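Putative adenylate cyclase (Vibrio parahaemolyticus, PDB 2ACA) is of unproven function but, as a CYTH-family protein and putative class IV adenylate cyclase, probably binds a nucleotide or other triphosphate within its beta-barrel tunnel. Local coordinates at residues L74-G79 and D83-T88; F123-D128 and V157-Q162. All blocks are in the same frame, centred on the assembly; numbering follows the deposited sequence.

Contact 1. Residues L74-G79 and D83-T88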
loop_
_atom_site.group_PDB
_atom_site.type_symbol
_atom_site.label_atom_id
_atom_site.label_comp_id
_atom_site.label_asym_id
_atom_site.label_seq_id
_atom_site.Cartn_x
_atom_site.Cartn_y
_atom_site.Cartn_z
ATOM N N LEU A 74 0.783 7.671 -2.051
ATOM C CA LEU A 74 1.891 6.889 -1.531
ATOM C C LEU A 74 1.816 6.531 -0.068
ATOM O O LEU A 74 1.182 7.207 0.723
ATOM C CB LEU A 74 3.207 7.647 -1.768
ATOM C CG LEU A 74 3.565 8.022 -3.214
ATOM C CD1 LEU A 74 4.346 9.327 -3.229
ATOM C CD2 LEU A 74 4.383 6.902 -3.853
ATOM N N TRP A 75 2.484 5.437 0.264
ATOM C CA TRP A 75 2.607 4.960 1.629
ATOM C C TRP A 75 4.119 5.127 1.807
ATOM O O TRP A 75 4.904 4.555 1.053
ATOM C CB TRP A 75 2.134 3.497 1.708
ATOM C CG TRP A 75 2.584 2.742 2.910
ATOM C CD1 TRP A 75 3.008 3.256 4.101
ATOM C CD2 TRP A 75 2.653 1.323 3.037
ATOM N NE1 TRP A 75 3.342 2.243 4.961
ATOM C CE2 TRP A 75 3.132 1.041 4.334
ATOM C CE3 TRP A 75 2.354 0.252 2.176
ATOM C CZ2 TRP A 75 3.323 -0.265 4.798
ATOM C CZ3 TRP A 75 2.544 -1.045 2.633
ATOM C CH2 TRP A 75 3.025 -1.294 3.936
ATOM N N ILE A 76 4.521 5.939 2.782
ATOM C CA ILE A 76 5.940 6.238 3.001
ATOM C C ILE A 76 6.475 6.030 4.402
ATOM O O ILE A 76 5.797 6.319 5.387
ATOM C CB ILE A 76 6.256 7.740 2.706
ATOM C CG1 ILE A 76 5.587 8.197 1.412
ATOM C CG2 ILE A 76 7.765 7.976 2.697
ATOM C CD1 ILE A 76 5.946 7.414 0.222
ATOM N N VAL A 77 7.714 5.556 4.486
ATOM C CA VAL A 77 8.381 5.417 5.772
ATOM C C VAL A 77 9.812 5.951 5.641
ATOM O O VAL A 77 10.589 5.477 4.807
ATOM C CB VAL A 77 8.425 3.975 6.265
ATOM C CG1 VAL A 77 9.164 3.920 7.576
ATOM C CG2 VAL A 77 7.012 3.446 6.451
ATOM N N LYS A 78 10.141 6.953 6.455
ATOM C CA LYS A 78 11.463 7.564 6.441
ATOM C C LYS A 78 12.222 7.218 7.706
ATOM O O LYS A 78 11.622 7.077 8.777
ATOM C CB LYS A 78 11.356 9.088 6.326
ATOM C CG LYS A 78 10.903 9.601 4.968
ATOM C CD LYS A 78 10.797 11.120 4.970
ATOM C CE LYS A 78 10.405 11.678 3.608
ATOM N NZ LYS A 78 11.480 11.502 2.592
ATOM N N GLY A 79 13.545 7.099 7.576
ATOM C CA GLY A 79 14.384 6.771 8.721
ATOM C C GLY A 79 14.514 5.273 8.942
ATOM O O GLY A 79 13.973 4.487 8.159
ATOM N N ASP A 83 19.415 9.062 5.576
ATOM C CA ASP A 83 19.071 9.017 4.157
ATOM C C ASP A 83 18.196 7.841 3.720
ATOM O O ASP A 83 18.129 7.533 2.529
ATOM C CB ASP A 83 20.355 8.992 3.331
ATOM C CG ASP A 83 21.266 7.845 3.720
ATOM O OD1 ASP A 83 21.817 7.882 4.841
ATOM O OD2 ASP A 83 21.419 6.902 2.916
ATOM N N ARG A 84 17.529 7.183 4.660
ATOM C CA ARG A 84 16.687 6.049 4.293
ATOM C C ARG A 84 15.232 6.454 4.096
ATOM O O ARG A 84 14.617 7.078 4.964
ATOM C CB ARG A 84 16.775 4.942 5.357
ATOM C CG ARG A 84 16.001 3.666 5.004
ATOM C CD ARG A 84 16.051 2.645 6.139
ATOM N NE ARG A 84 15.253 1.454 5.851
ATOM C CZ ARG A 84 15.091 0.429 6.688
ATOM N NH1 ARG A 84 15.673 0.437 7.882
ATOM N NH2 ARG A 84 14.342 -0.609 6.331
ATOM N N CYS A 85 14.688 6.098 2.941
ATOM C CA CYS A 85 13.302 6.407 2.635
ATOM C C CYS A 85 12.713 5.328 1.738
ATOM O O CYS A 85 13.227 5.048 0.654
ATOM C CB CYS A 85 13.195 7.767 1.945
ATOM S SG CYS A 85 11.512 8.237 1.502
ATOM N N GLU A 86 11.634 4.715 2.200
ATOM C CA GLU A 86 10.988 3.681 1.415
ATOM C C GLU A 86 9.544 4.066 1.138
ATOM O O GLU A 86 8.901 4.749 1.935
ATOM C CB GLU A 86 11.067 2.340 2.145
ATOM C CG GLU A 86 12.496 1.926 2.455
ATOM C CD GLU A 86 12.601 0.505 2.971
ATOM O OE1 GLU A 86 12.292 -0.431 2.204
ATOM O OE2 GLU A 86 12.993 0.328 4.142
ATOM N N ALA A 87 9.045 3.635 -0.007
ATOM C CA ALA A 87 7.690 3.956 -0.389
ATOM C C ALA A 87 7.153 2.980 -1.410
ATOM O O ALA A 87 7.881 2.164 -1.962
ATOM C CB ALA A 87 7.648 5.347 -0.979
ATOM N N THR A 88 5.855 3.082 -1.646
ATOM C CA THR A 88 5.196 2.285 -2.653
ATOM C C THR A 88 3.903 3.000 -2.959
ATOM O O THR A 88 3.288 3.581 -2.069
ATOM C CB THR A 88 4.868 0.857 -2.175
ATOM O OG1 THR A 88 4.220 0.149 -3.238
ATOM C CG2 THR A 88 3.939 0.884 -0.975
#
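A beta hairpin carries this contact: strand 72-78 turns back into strand 85-89, with Trp-75 facing Thr-88 and Val-77 facing Glu-86 as antiparallel hydrogen-bonded pairs. Val-77 N reaches Glu-86 O at 2.9 Å, and Glu-86 N returns to Val-77 O over the same length. The ladder runs on toward the turn, where Gly-79 N meets Arg-84 O at 2.8 Å; at the backbone angles of Gly-79 (phi 87°, psi -178°) a side chain would collide with the carbonyl oxygen of the residue before, which suits glycine.

In the CYTH tunnel fold, one face of such a hairpin lines the lumen. Here Ile-76, Lys-78, Cys-85 and Ala-87 share a face, and the Lys-78 side chain, bent at its last torsion (-68°), brings NZ to 3.4 Å from Cys-85 SG, near a bound phosphate. Glu-12 is a weak, long ion-pair partner of the same amine.

On the other face, Thr-88 CG2 meets Trp-75 CE3 obliquely at 3.6 Å. Arg-84 presents NE and NH2 together to one carboxylate oxygen, Glu-86 OE2, at 3.0 and 2.7 Å. The second subunit covers this face: its own Trp-75 stacks on Trp-75, and its Lys-92 N hydrogen-bonds Thr-88 OG1.

Contact 2. Residues F123-D128 and V157-Q162; sequences FHITLD and VALAQQ
Leu-159 pushes one methyl, CD2, against the root of the Phe-123 side chain, 3.7 Å from Phe-123 CB, and in the same move comes alongside Ile-125. This is helix-on-barrel packing: helix 152-162 lies against the outer surface of the CYTH tunnel, and strand 123-130 is one of the staves it covers. Alternation along the strand decides who takes part. Phe-123 and Ile-125 project toward the helix, whereas His-124 between them points away from it.

From the helix, Leu-159 is the one residue of 157-162 that crosses to the strand. Its CG lies anti to the backbone N: chi1 (-177°) sends the branch out toward the barrel wall, and chi2 (59°) turns CD2 rather than CD1 to the strand. The backbones stay well apart, with Phe-123 CA and Leu-159 CA separated by 8.7 Å, and the gap is bridged by side chains alone: no hydrogen bond crosses, and just 118 Å² is buried between the two segments.

The aromatic ring of Phe-123 is met obliquely, with Leu-159 CD2 4.2 Å from Phe-123 CG, and the rest of that ring swings along the helix toward Tyr-152 and Arg-155. Phe-139 of strand 134-143 touches both Leu-159 and Ile-125, and Phe-25 of helix 22-30 also packs on Ile-125, so the apolar layer continues beyond this pair of segments.

Ile-125 uses its longer branch. With CG1 anti to the carbonyl carbon (chi1 -62°) and CD1 extended beyond it, that branch runs toward the leucine while CG2 stays back. Leu-159 CD2 sits 4.4 Å from Ile-125 CG1, a looser approach than to Phe-123 CB.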
loop_
_atom_site.group_PDB
_atom_site.type_symbol
_atom_site.label_atom_id
_atom_site.label_comp_id
_atom_site.label_asym_id
_atom_site.label_seq_id
_atom_site.Cartn_x
_atom_site.Cartn_y
_atom_site.Cartn_z
ATOM N N PHE A 123 18.013 13.476 -11.451
ATOM C CA PHE A 123 17.792 14.308 -10.278
ATOM C C PHE A 123 16.401 14.926 -10.293
ATOM O O PHE A 123 15.887 15.289 -11.352
ATOM C CB PHE A 123 18.854 15.404 -10.216
ATOM C CG PHE A 123 20.250 14.874 -10.105
ATOM C CD1 PHE A 123 20.646 14.147 -8.986
ATOM C CD2 PHE A 123 21.164 15.073 -11.132
ATOM C CE1 PHE A 123 21.933 13.623 -8.893
ATOM C CE2 PHE A 123 22.453 14.554 -11.053
ATOM C CZ PHE A 123 22.839 13.827 -9.930
ATOM N N HIS A 124 15.801 15.042 -9.112
ATOM C CA HIS A 124 14.463 15.605 -8.977
ATOM C C HIS A 124 14.502 17.014 -8.406
ATOM O O HIS A 124 15.301 17.309 -7.522
ATOM C CB HIS A 124 13.610 14.734 -8.050
ATOM C CG HIS A 124 13.517 13.301 -8.471
ATOM N ND1 HIS A 124 12.970 12.912 -9.674
ATOM C CD2 HIS A 124 13.892 12.161 -7.842
ATOM C CE1 HIS A 124 13.013 11.595 -9.771
ATOM N NE2 HIS A 124 13.569 11.114 -8.672
ATOM N N ILE A 125 13.642 17.886 -8.915
ATOM C CA ILE A 125 13.567 19.243 -8.410
ATOM C C ILE A 125 12.148 19.467 -7.925
ATOM O O ILE A 125 11.206 19.354 -8.703
ATOM C CB ILE A 125 13.864 20.292 -9.496
ATOM C CG1 ILE A 125 15.289 20.123 -10.031
ATOM C CG2 ILE A 125 13.661 21.686 -8.916
ATOM C CD1 ILE A 125 15.692 21.195 -11.035
ATOM N N THR A 126 11.993 19.771 -6.641
ATOM C CA THR A 126 10.674 20.009 -6.059
ATOM C C THR A 126 10.492 21.472 -5.652
ATOM O O THR A 126 11.332 22.051 -4.964
ATOM C CB THR A 126 10.446 19.105 -4.811
ATOM O OG1 THR A 126 10.495 17.731 -5.210
ATOM C CG2 THR A 126 9.082 19.371 -4.176
ATOM N N LEU A 127 9.386 22.065 -6.077
ATOM C CA LEU A 127 9.093 23.447 -5.726
ATOM C C LEU A 127 7.783 23.454 -4.926
ATOM O O LEU A 127 6.735 23.060 -5.431
ATOM C CB LEU A 127 8.972 24.303 -6.996
ATOM C CG LEU A 127 8.681 25.791 -6.783
ATOM C CD1 LEU A 127 9.822 26.410 -5.995
ATOM C CD2 LEU A 127 8.520 26.512 -8.120
ATOM N N ASP A 128 7.856 23.899 -3.675
ATOM C CA ASP A 128 6.696 23.928 -2.793
ATOM C C ASP A 128 6.304 25.323 -2.346
ATOM O O ASP A 128 7.134 26.235 -2.304
ATOM C CB ASP A 128 6.976 23.094 -1.540
ATOM C CG ASP A 128 7.173 21.633 -1.845
ATOM O OD1 ASP A 128 7.739 20.923 -0.986
ATOM O OD2 ASP A 128 6.760 21.193 -2.936
ATOM N N VAL A 157 24.394 19.663 -4.955
ATOM C CA VAL A 157 24.787 21.024 -4.611
ATOM C C VAL A 157 25.102 21.747 -5.915
ATOM O O VAL A 157 24.709 22.898 -6.108
ATOM C CB VAL A 157 26.040 21.044 -3.698
ATOM C CG1 VAL A 157 26.444 22.484 -3.397
ATOM C CG2 VAL A 157 25.754 20.302 -2.400
ATOM N N ALA A 158 25.802 21.057 -6.812
ATOM C CA ALA A 158 26.154 21.627 -8.108
ATOM C C ALA A 158 24.878 22.078 -8.804
ATOM O O ALA A 158 24.756 23.228 -9.233
ATOM C CB ALA A 158 26.876 20.588 -8.962
ATOM N N LEU A 159 23.924 21.158 -8.914
ATOM C CA LEU A 159 22.650 21.462 -9.551
ATOM C C LEU A 159 22.000 22.650 -8.847
ATOM O O LEU A 159 21.512 23.577 -9.495
ATOM C CB LEU A 159 21.721 20.240 -9.490
ATOM C CG LEU A 159 20.356 20.355 -10.175
ATOM C CD1 LEU A 159 20.543 20.663 -11.651
ATOM C CD2 LEU A 159 19.579 19.053 -9.993
ATOM N N ALA A 160 22.004 22.618 -7.517
ATOM C CA ALA A 160 21.415 23.696 -6.731
ATOM C C ALA A 160 22.047 25.032 -7.109
ATOM O O ALA A 160 21.357 26.047 -7.222
ATOM C CB ALA A 160 21.606 23.426 -5.238
ATOM N N GLN A 161 23.365 25.018 -7.307
ATOM C CA GLN A 161 24.103 26.222 -7.667
ATOM C C GLN A 161 23.614 26.816 -8.981
ATOM O O GLN A 161 23.710 28.025 -9.196
ATOM C CB GLN A 161 25.600 25.923 -7.763
ATOM C CG GLN A 161 26.230 25.469 -6.451
ATOM C CD GLN A 161 27.751 25.410 -6.510
ATOM O OE1 GLN A 161 28.326 24.845 -7.440
ATOM N NE2 GLN A 161 28.407 25.988 -5.507
ATOM N N GLN A 162 23.090 25.963 -9.855
ATOM C CA GLN A 162 22.582 26.415 -11.143
ATOM C C GLN A 162 21.394 27.360 -10.961
ATOM O O GLN A 162 21.172 28.257 -11.781
ATOM C CB GLN A 162 22.177 25.216 -12.009
ATOM C CG GLN A 162 23.347 24.321 -12.412
ATOM C CD GLN A 162 22.959 23.244 -13.418
ATOM O OE1 GLN A 162 22.419 23.543 -14.484
ATOM N NE2 GLN A 162 23.240 21.986 -13.084
#

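Overall arrangement
Contacts 1 and 2 both build on the same antiparallel barrel, on opposite sides of the chain's centre: their centres are 20 Å apart and their nearest atoms about 10 Å, so they do not touch. Contact 1 joins two neighbouring strands, while contact 2 lays a helix on the outside of a strand. The wall between them closes through strand 11-19, whose end pairs with the 83-88 segment at Glu-12, and strand 134-143, which lies next to 123-130. A phosphate ion, probably from the crystallisation liquor, lies about 4 Å from the Lys-78 side chain in contact 1 and may mark an anion-binding site in the tunnel. Contact 1 also meets the second subunit; contact 2 touches no other chain of the assembly.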